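Local coordinates for protein gamma-glutamyltranspeptidase (Streptomyces lincolnensis, PDB 6J3A) that belongs to the gamma-glutamyltranspeptidase family of N-terminal nucleophile hydrolases and, as a homologue of LmbA, may cleave a carbon–carbon bond rather than transfer glutamyl groups, at residues 18-23 with 143-148; 150-155 with 175-180; 157-162 with 168-173. All blocks are in the same frame, centred on the assembly; numbering follows the deposited sequence.

Contact 1 (18-23 with 143-148); sequences THWLAS and APVENV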
loop_
_atom_site.group_PDB
_atom_site.type_symbol
_atom_site.label_atom_id
_atom_site.label_comp_id
_atom_site.label_asym_id
_atom_site.label_seq_id
_atom_site.Cartn_x
_atom_site.Cartn_y
_atom_site.Cartn_z
ATOM N N THR A 18 -3.646 -9.980 4.533
ATOM C CA THR A 18 -4.089 -9.329 5.762
ATOM C C THR A 18 -2.925 -8.753 6.581
ATOM O O THR A 18 -3.162 -8.276 7.689
ATOM C CB THR A 18 -4.892 -10.312 6.659
ATOM O OG1 THR A 18 -4.150 -11.524 6.852
ATOM C CG2 THR A 18 -6.227 -10.635 6.033
ATOM N N HIS A 19 -1.698 -8.793 6.038
ATOM C CA HIS A 19 -0.498 -8.230 6.671
ATOM C C HIS A 19 0.607 -7.893 5.663
ATOM O O HIS A 19 1.048 -8.751 4.888
ATOM C CB HIS A 19 0.066 -9.193 7.700
ATOM C CG HIS A 19 0.848 -8.527 8.786
ATOM N ND1 HIS A 19 2.050 -7.892 8.563
ATOM C CD2 HIS A 19 0.606 -8.419 10.113
ATOM C CE1 HIS A 19 2.513 -7.415 9.703
ATOM N NE2 HIS A 19 1.654 -7.718 10.659
ATOM N N TRP A 20 1.081 -6.651 5.725
ATOM C CA TRP A 20 2.012 -6.091 4.731
ATOM C C TRP A 20 3.328 -6.881 4.615
ATOM O O TRP A 20 3.871 -7.032 3.522
ATOM C CB TRP A 20 2.296 -4.597 5.024
ATOM C CG TRP A 20 3.110 -4.361 6.259
ATOM C CD1 TRP A 20 4.475 -4.358 6.357
ATOM C CD2 TRP A 20 2.612 -4.107 7.578
ATOM N NE1 TRP A 20 4.857 -4.131 7.656
ATOM C CE2 TRP A 20 3.736 -3.977 8.429
ATOM C CE3 TRP A 20 1.327 -3.995 8.129
ATOM C CZ2 TRP A 20 3.611 -3.724 9.804
ATOM C CZ3 TRP A 20 1.205 -3.744 9.495
ATOM C CH2 TRP A 20 2.341 -3.610 10.316
ATOM N N LEU A 21 3.823 -7.361 5.753
ATOM C CA LEU A 21 5.046 -8.147 5.814
ATOM C C LEU A 21 4.915 -9.420 4.986
ATOM O O LEU A 21 5.851 -9.820 4.284
ATOM C CB LEU A 21 5.384 -8.498 7.270
ATOM C CG LEU A 21 5.813 -7.376 8.236
ATOM C CD1 LEU A 21 5.954 -7.933 9.641
ATOM C CD2 LEU A 21 7.117 -6.709 7.837
ATOM N N ALA A 22 3.740 -10.038 5.056
ATOM C CA ALA A 22 3.474 -11.257 4.298
ATOM C C ALA A 22 3.288 -10.956 2.811
ATOM O O ALA A 22 3.734 -11.726 1.956
ATOM C CB ALA A 22 2.257 -11.968 4.859
ATOM N N SER A 23 2.637 -9.835 2.507
ATOM C CA SER A 23 2.451 -9.414 1.120
ATOM C C SER A 23 3.783 -9.234 0.435
ATOM O O SER A 23 4.032 -9.821 -0.622
ATOM C CB SER A 23 1.695 -8.101 1.054
ATOM O OG SER A 23 0.345 -8.283 1.389
ATOM N N ALA A 143 8.073 -5.745 14.233
ATOM C CA ALA A 143 7.282 -4.804 15.017
ATOM C C ALA A 143 5.805 -5.171 14.905
ATOM O O ALA A 143 5.185 -4.938 13.874
ATOM C CB ALA A 143 7.534 -3.379 14.544
ATOM N N PRO A 144 5.236 -5.755 15.967
ATOM C CA PRO A 144 3.906 -6.326 15.815
ATOM C C PRO A 144 2.806 -5.290 15.843
ATOM O O PRO A 144 2.995 -4.190 16.344
ATOM C CB PRO A 144 3.778 -7.217 17.044
ATOM C CG PRO A 144 4.544 -6.471 18.081
ATOM C CD PRO A 144 5.704 -5.839 17.361
ATOM N N VAL A 145 1.659 -5.683 15.316
ATOM C CA VAL A 145 0.413 -4.935 15.454
ATOM C C VAL A 145 -0.049 -5.014 16.917
ATOM O O VAL A 145 0.257 -5.984 17.619
ATOM C CB VAL A 145 -0.655 -5.527 14.506
ATOM C CG1 VAL A 145 -2.049 -4.938 14.731
ATOM C CG2 VAL A 145 -0.237 -5.306 13.063
ATOM N N GLU A 146 -0.790 -3.997 17.355
ATOM C CA GLU A 146 -1.240 -3.907 18.758
ATOM C C GLU A 146 -2.090 -5.097 19.212
ATOM O O GLU A 146 -1.987 -5.521 20.364
ATOM C CB GLU A 146 -1.900 -2.551 19.133
ATOM C CG GLU A 146 -2.935 -1.947 18.191
ATOM C CD GLU A 146 -2.305 -1.147 17.063
ATOM O OE1 GLU A 146 -2.238 0.100 17.137
ATOM O OE2 GLU A 146 -1.839 -1.788 16.099
ATOM N N ASN A 147 -2.886 -5.653 18.308
ATOM C CA ASN A 147 -3.669 -6.861 18.600
ATOM C C ASN A 147 -2.900 -8.110 19.052
ATOM O O ASN A 147 -3.488 -8.967 19.697
ATOM C CB ASN A 147 -4.552 -7.222 17.404
ATOM C CG ASN A 147 -5.782 -6.338 17.295
ATOM O OD1 ASN A 147 -6.168 -5.651 18.249
ATOM N ND2 ASN A 147 -6.414 -6.362 16.127
ATOM N N VAL A 148 -1.617 -8.227 18.731
ATOM C CA VAL A 148 -0.837 -9.366 19.216
ATOM C C VAL A 148 -0.763 -9.327 20.746
ATOM O O VAL A 148 -1.204 -10.247 21.434
ATOM C CB VAL A 148 0.587 -9.388 18.620
ATOM C CG1 VAL A 148 1.421 -10.510 19.224
ATOM C CG2 VAL A 148 0.530 -9.558 17.112
HETATM O O HOH W 1 2.057 -8.224 13.528
#
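Val145 brings a single methyl, CG2, against two neighbouring aromatic side chains, those of His19 and Trp20, in a small contact supplemented by a water. The methyl lies 3.9 Å from His19 NE2 and 4.1 Å from Trp20 CH2, approaching both rings obliquely. Water 1 completes the junction: it is 2.9 Å from His19 NE2 and accepts from Val145 N at 3.1 Å. The imidazole does double duty, since its ND1 takes Leu21 N at 3.4 Å in the ring plane, a weak N-cap bond at the start of the helix. CG of His19 swings opposite the main-chain N (chi1 -154°), which carries NE2 toward Val145. Trp20 instead sets CG between its N and C (chi1 70°), and His19 CE1 sits 3.6 Å above the plane of the indole, offset toward its rim. Trp20 NE1 is hydrogen-bonded to Gln9 O of the second subunit. All three touching residues are buried. The contact links the first turn of helix 20-31, which follows strand 13-17 and packs on helix 36-50, to the lead-in of helix 146-154.

Contact 2 (150-155 with 175-180); sequences VTVETV and KAPRPG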
loop_
_atom_site.group_PDB
_atom_site.type_symbol
_atom_site.label_atom_id
_atom_site.label_comp_id
_atom_site.label_asym_id
_atom_site.label_seq_id
_atom_site.Cartn_x
_atom_site.Cartn_y
_atom_site.Cartn_z
ATOM N N VAL A 150 -2.288 -7.240 22.862
ATOM C CA VAL A 150 -3.609 -7.112 23.473
ATOM C C VAL A 150 -4.251 -8.492 23.615
ATOM O O VAL A 150 -4.928 -8.740 24.611
ATOM C CB VAL A 150 -4.530 -6.139 22.696
ATOM C CG1 VAL A 150 -5.979 -6.210 23.185
ATOM C CG2 VAL A 150 -4.025 -4.710 22.844
ATOM N N THR A 151 -4.014 -9.372 22.636
ATOM C CA THR A 151 -4.507 -10.758 22.681
ATOM C C THR A 151 -3.840 -11.538 23.802
ATOM O O THR A 151 -4.512 -12.152 24.615
ATOM C CB THR A 151 -4.279 -11.536 21.358
ATOM O OG1 THR A 151 -4.998 -10.919 20.287
ATOM C CG2 THR A 151 -4.775 -12.973 21.470
ATOM N N VAL A 152 -2.515 -11.524 23.824
ATOM C CA VAL A 152 -1.755 -12.143 24.911
ATOM C C VAL A 152 -2.268 -11.663 26.277
ATOM O O VAL A 152 -2.550 -12.487 27.144
ATOM C CB VAL A 152 -0.240 -11.886 24.765
ATOM C CG1 VAL A 152 0.519 -12.320 26.012
ATOM C CG2 VAL A 152 0.314 -12.632 23.558
ATOM N N GLU A 153 -2.420 -10.350 26.456
ATOM C CA GLU A 153 -2.925 -9.802 27.734
ATOM C C GLU A 153 -4.292 -10.380 28.156
ATOM O O GLU A 153 -4.557 -10.504 29.345
ATOM C CB GLU A 153 -2.994 -8.262 27.720
ATOM C CG GLU A 153 -1.649 -7.521 27.733
ATOM C CD GLU A 153 -0.844 -7.677 29.013
ATOM O OE1 GLU A 153 -1.359 -8.239 30.001
ATOM O OE2 GLU A 153 0.324 -7.228 29.028
ATOM N N THR A 154 -5.134 -10.747 27.190
ATOM C CA THR A 154 -6.442 -11.375 27.470
ATOM C C THR A 154 -6.360 -12.744 28.171
ATOM O O THR A 154 -7.286 -13.141 28.888
ATOM C CB THR A 154 -7.288 -11.620 26.191
ATOM O OG1 THR A 154 -6.638 -12.567 25.327
ATOM C CG2 THR A 154 -7.550 -10.343 25.440
ATOM N N VAL A 155 -5.272 -13.463 27.905
ATOM C CA VAL A 155 -5.033 -14.806 28.438
ATOM C C VAL A 155 -3.775 -14.799 29.291
ATOM O O VAL A 155 -3.019 -15.772 29.299
ATOM C CB VAL A 155 -4.898 -15.872 27.310
ATOM C CG1 VAL A 155 -6.249 -16.115 26.648
ATOM C CG2 VAL A 155 -3.832 -15.501 26.273
ATOM N N LYS A 175 6.704 -10.060 30.303
ATOM C CA LYS A 175 6.568 -8.945 29.366
ATOM C C LYS A 175 5.820 -9.410 28.117
ATOM O O LYS A 175 6.323 -10.236 27.343
ATOM C CB LYS A 175 7.944 -8.380 28.980
ATOM N N ALA A 176 4.614 -8.875 27.943
ATOM C CA ALA A 176 3.824 -9.081 26.732
ATOM C C ALA A 176 4.456 -8.357 25.526
ATOM O O ALA A 176 5.232 -7.409 25.714
ATOM C CB ALA A 176 2.398 -8.589 26.946
ATOM N N PRO A 177 4.134 -8.802 24.284
ATOM C CA PRO A 177 4.588 -8.101 23.079
ATOM C C PRO A 177 4.092 -6.661 23.020
ATOM O O PRO A 177 2.930 -6.393 23.327
ATOM C CB PRO A 177 3.974 -8.917 21.938
ATOM C CG PRO A 177 3.830 -10.281 22.495
ATOM C CD PRO A 177 3.456 -10.066 23.932
ATOM N N ARG A 178 4.991 -5.752 22.656
ATOM C CA ARG A 178 4.663 -4.329 22.527
ATOM C C ARG A 178 4.904 -3.884 21.075
ATOM O O ARG A 178 5.902 -4.282 20.457
ATOM C CB ARG A 178 5.483 -3.436 23.486
ATOM C CG ARG A 178 6.235 -4.137 24.612
ATOM C CD ARG A 178 6.803 -3.122 25.602
ATOM N N PRO A 179 3.999 -3.050 20.531
ATOM C CA PRO A 179 4.283 -2.483 19.227
ATOM C C PRO A 179 5.489 -1.541 19.287
ATOM O O PRO A 179 5.833 -1.016 20.353
ATOM C CB PRO A 179 2.994 -1.740 18.868
ATOM C CG PRO A 179 2.311 -1.477 20.155
ATOM C CD PRO A 179 2.694 -2.604 21.057
ATOM N N GLY A 180 6.159 -1.397 18.150
ATOM C CA GLY A 180 7.391 -0.622 18.064
ATOM C C GLY A 180 8.647 -1.338 18.538
ATOM O O GLY A 180 9.735 -0.803 18.376
#
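Val152 and Glu153, neighbours on helix 146-154, divide the work of receiving the loop at Ala176 and Pro177, a worked example of a helix packing against an irregular loop without any hydrogen bond between them. The valine supplies the apolar half. Its CG2 rests 4.1 Å from Pro177 CD, the side chains crossing at about a right angle, while CG1 lies over the junction of the two loop residues, 4.3 Å from Ala176 CB and about as near to Pro177 CD. CG1 is opposite the backbone N (chi1 170°), which turns both methyls to the loop. Glu153 borders the patch on its exposed side: OE2 comes to 3.2 Å from Ala176 CB, a van der Waals approach of a carboxylate oxygen to a methyl. From CB its chain runs out toward the loop, and beyond the bend at chi2 (-67°) OE2 ends beside that methyl.

What helps to position the carboxylate lies one shell out, where Glu153 OE1 forms a salt bridge with Arg156 NE. Val152 is backed in turn by Leu171 from the loop after helix 164-170. The preceding residue, Thr151, bonds through OG1 to Asn147 O and packs on His53, Phe378 and Pro380, tying the helix to loops of the same chain. Val155 N donates to Val152 O at 3.0 Å, and Val155 takes the N-cap position of the next helix. Farther along the loop, Pro179 packs on Arg524 of the second subunit.

Chemically the contact is a small apolar patch with a charged border. No hydrogen bond crosses it, so van der Waals packing probably dominates, while the negative charge of Glu153 is probably offset by Arg156, so that the acid can lie beside an alanine methyl without needing a polar partner in the loop.

Contact 3 (157-162 with 168-173); sequences ELFETE and DVYLPG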
loop_
_atom_site.group_PDB
_atom_site.type_symbol
_atom_site.label_atom_id
_atom_site.label_comp_id
_atom_site.label_asym_id
_atom_site.label_seq_id
_atom_site.Cartn_x
_atom_site.Cartn_y
_atom_site.Cartn_z
ATOM N N GLU A 157 -3.498 -14.533 32.709
ATOM C CA GLU A 157 -3.709 -15.412 33.855
ATOM C C GLU A 157 -3.619 -16.878 33.452
ATOM O O GLU A 157 -2.892 -17.646 34.075
ATOM C CB GLU A 157 -5.063 -15.127 34.501
ATOM C CG GLU A 157 -5.435 -16.135 35.586
ATOM C CD GLU A 157 -6.387 -15.584 36.625
ATOM O OE1 GLU A 157 -7.063 -14.570 36.344
ATOM O OE2 GLU A 157 -6.462 -16.176 37.724
ATOM N N LEU A 158 -4.370 -17.250 32.418
ATOM C CA LEU A 158 -4.327 -18.604 31.866
ATOM C C LEU A 158 -2.902 -19.075 31.543
ATOM O O LEU A 158 -2.550 -20.220 31.802
ATOM C CB LEU A 158 -5.196 -18.678 30.609
ATOM C CG LEU A 158 -5.449 -20.052 29.968
ATOM C CD1 LEU A 158 -6.143 -21.008 30.931
ATOM C CD2 LEU A 158 -6.297 -19.910 28.712
ATOM N N PHE A 159 -2.091 -18.181 30.987
ATOM C CA PHE A 159 -0.710 -18.495 30.584
ATOM C C PHE A 159 0.206 -18.694 31.784
ATOM O O PHE A 159 0.970 -19.667 31.851
ATOM C CB PHE A 159 -0.142 -17.354 29.720
ATOM C CG PHE A 159 -0.453 -17.458 28.245
ATOM C CD1 PHE A 159 -1.518 -18.218 27.755
ATOM C CD2 PHE A 159 0.321 -16.753 27.340
ATOM C CE1 PHE A 159 -1.776 -18.290 26.395
ATOM C CE2 PHE A 159 0.059 -16.816 25.979
ATOM C CZ PHE A 159 -0.991 -17.589 25.508
ATOM N N GLU A 160 0.140 -17.745 32.714
ATOM C CA GLU A 160 1.003 -17.748 33.899
ATOM C C GLU A 160 0.738 -18.938 34.818
ATOM O O GLU A 160 1.669 -19.636 35.218
ATOM C CB GLU A 160 0.847 -16.434 34.675
ATOM C CG GLU A 160 1.506 -15.273 33.955
ATOM C CD GLU A 160 1.289 -13.926 34.610
ATOM O OE1 GLU A 160 0.287 -13.729 35.338
ATOM O OE2 GLU A 160 2.135 -13.049 34.363
ATOM N N THR A 161 -0.540 -19.163 35.112
ATOM C CA THR A 161 -0.974 -20.148 36.102
ATOM C C THR A 161 -1.167 -21.545 35.532
ATOM O O THR A 161 -1.109 -22.518 36.270
ATOM C CB THR A 161 -2.314 -19.744 36.757
ATOM O OG1 THR A 161 -3.387 -19.892 35.816
ATOM C CG2 THR A 161 -2.267 -18.301 37.299
ATOM N N GLU A 162 -1.395 -21.642 34.227
ATOM C CA GLU A 162 -1.908 -22.875 33.630
ATOM C C GLU A 162 -1.103 -23.303 32.393
ATOM O O GLU A 162 -0.472 -24.359 32.431
ATOM C CB GLU A 162 -3.404 -22.692 33.342
ATOM C CG GLU A 162 -4.296 -23.898 33.565
ATOM C CD GLU A 162 -4.236 -24.525 34.949
ATOM O OE1 GLU A 162 -4.905 -24.038 35.884
ATOM O OE2 GLU A 162 -3.554 -25.555 35.071
ATOM N N ASP A 168 6.248 -18.835 28.505
ATOM C CA ASP A 168 7.677 -18.871 28.110
ATOM C C ASP A 168 7.959 -18.175 26.785
ATOM O O ASP A 168 9.017 -17.572 26.607
ATOM C CB ASP A 168 8.197 -20.318 27.984
ATOM C CG ASP A 168 8.225 -21.066 29.311
ATOM O OD1 ASP A 168 8.265 -20.418 30.380
ATOM O OD2 ASP A 168 8.213 -22.316 29.282
ATOM N N VAL A 169 7.023 -18.288 25.852
ATOM C CA VAL A 169 7.183 -17.736 24.510
ATOM C C VAL A 169 6.630 -16.310 24.414
ATOM O O VAL A 169 7.284 -15.436 23.835
ATOM C CB VAL A 169 6.516 -18.659 23.472
ATOM C CG1 VAL A 169 6.558 -18.045 22.077
ATOM C CG2 VAL A 169 7.201 -20.022 23.474
ATOM N N TYR A 170 5.450 -16.078 24.990
ATOM C CA TYR A 170 4.732 -14.807 24.814
ATOM C C TYR A 170 4.796 -13.828 25.990
ATOM O O TYR A 170 4.453 -12.657 25.832
ATOM C CB TYR A 170 3.273 -15.082 24.423
ATOM C CG TYR A 170 3.155 -15.644 23.017
ATOM C CD1 TYR A 170 3.336 -14.824 21.894
ATOM C CD2 TYR A 170 2.897 -16.998 22.797
ATOM C CE1 TYR A 170 3.243 -15.336 20.598
ATOM C CE2 TYR A 170 2.805 -17.516 21.503
ATOM C CZ TYR A 170 2.977 -16.684 20.410
ATOM O OH TYR A 170 2.881 -17.202 19.135
ATOM N N LEU A 171 5.243 -14.301 27.151
ATOM C CA LEU A 171 5.421 -13.465 28.329
ATOM C C LEU A 171 6.824 -13.664 28.911
ATOM O O LEU A 171 6.967 -13.873 30.117
ATOM C CB LEU A 171 4.363 -13.809 29.383
ATOM C CG LEU A 171 2.884 -13.585 29.084
ATOM C CD1 LEU A 171 2.055 -14.052 30.272
ATOM C CD2 LEU A 171 2.574 -12.128 28.796
ATOM N N PRO A 172 7.871 -13.609 28.062
ATOM C CA PRO A 172 9.224 -13.720 28.629
ATOM C C PRO A 172 9.451 -12.633 29.675
ATOM O O PRO A 172 9.256 -11.446 29.377
ATOM C CB PRO A 172 10.142 -13.495 27.423
ATOM C CG PRO A 172 9.305 -12.727 26.452
ATOM C CD PRO A 172 7.905 -13.232 26.638
ATOM N N GLY A 173 9.809 -13.051 30.892
ATOM C CA GLY A 173 9.900 -12.155 32.049
ATOM C C GLY A 173 8.586 -11.487 32.432
ATOM O O GLY A 173 8.578 -10.433 33.055
#
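Phe159 reaches from helix 156-161 to both Tyr170 and Leu171 and can be read outward atom by atom, as an example of one aromatic side chain meeting two consecutive residues. Its CB comes first, 4.0 Å from Leu171 CD1. With CG placed opposite the carbonyl carbon (chi1 -86°), the ring then extends past the leucine, and CD2 lies 4.3 Å from the same methyl. One atom farther, CE2 meets Tyr170 CB at 4.0 Å. Both partners therefore stand at the edge of the phenyl ring, near its plane, and the two aromatic side chains cross obliquely.

Leu171 CD1 is shared: Glu160 CG touches it at 3.9 Å, the aliphatic part of the glutamate screening the methyl while OE2 forms a salt bridge with Arg156 at the start of the same helix. Val169 CG1 lies over one face of the Tyr170 ring, offset toward its rim. Within helix 156-161, Glu157 O receives both Thr161 N at 3.0 Å and Thr161 OG1 at 2.9 Å, the hydroxyl from above the carbonyl plane, a common way for a threonine to reinforce a helical turn.

Like Leu171, Tyr170 also rests on Val152 of helix 146-154. The result is a small apolar cluster between helix 156-161 and the C-terminal end of helix 164-170, with Glu160 at its exposed edge, a local packing in the helical outer part of this gamma-glutamyltranspeptidase fold.

Helix 146-154 strings the first two contacts together, and helix 156-161 follows it directly; the centres of contacts 1, 2 and 3 lie about 17, 23 and 27 Å from the centre of the chain. Contacts 1 and 2 have centres 14 Å apart and meet where Pro144 CD packs 3.5 Å from Arg178 O. Contact 3 is nested in the loop closed by contact 2, centres 11 Å apart, with Val152 CG1 at 3.5 Å from Leu171 CD2; contacts 1 and 3 do not touch. Both 1 and 2 border the second subunit. Contact 1 is also tied through Thr18 to Cys422 and His423, near which the family's nucleophile-bearing small subunit probably begins.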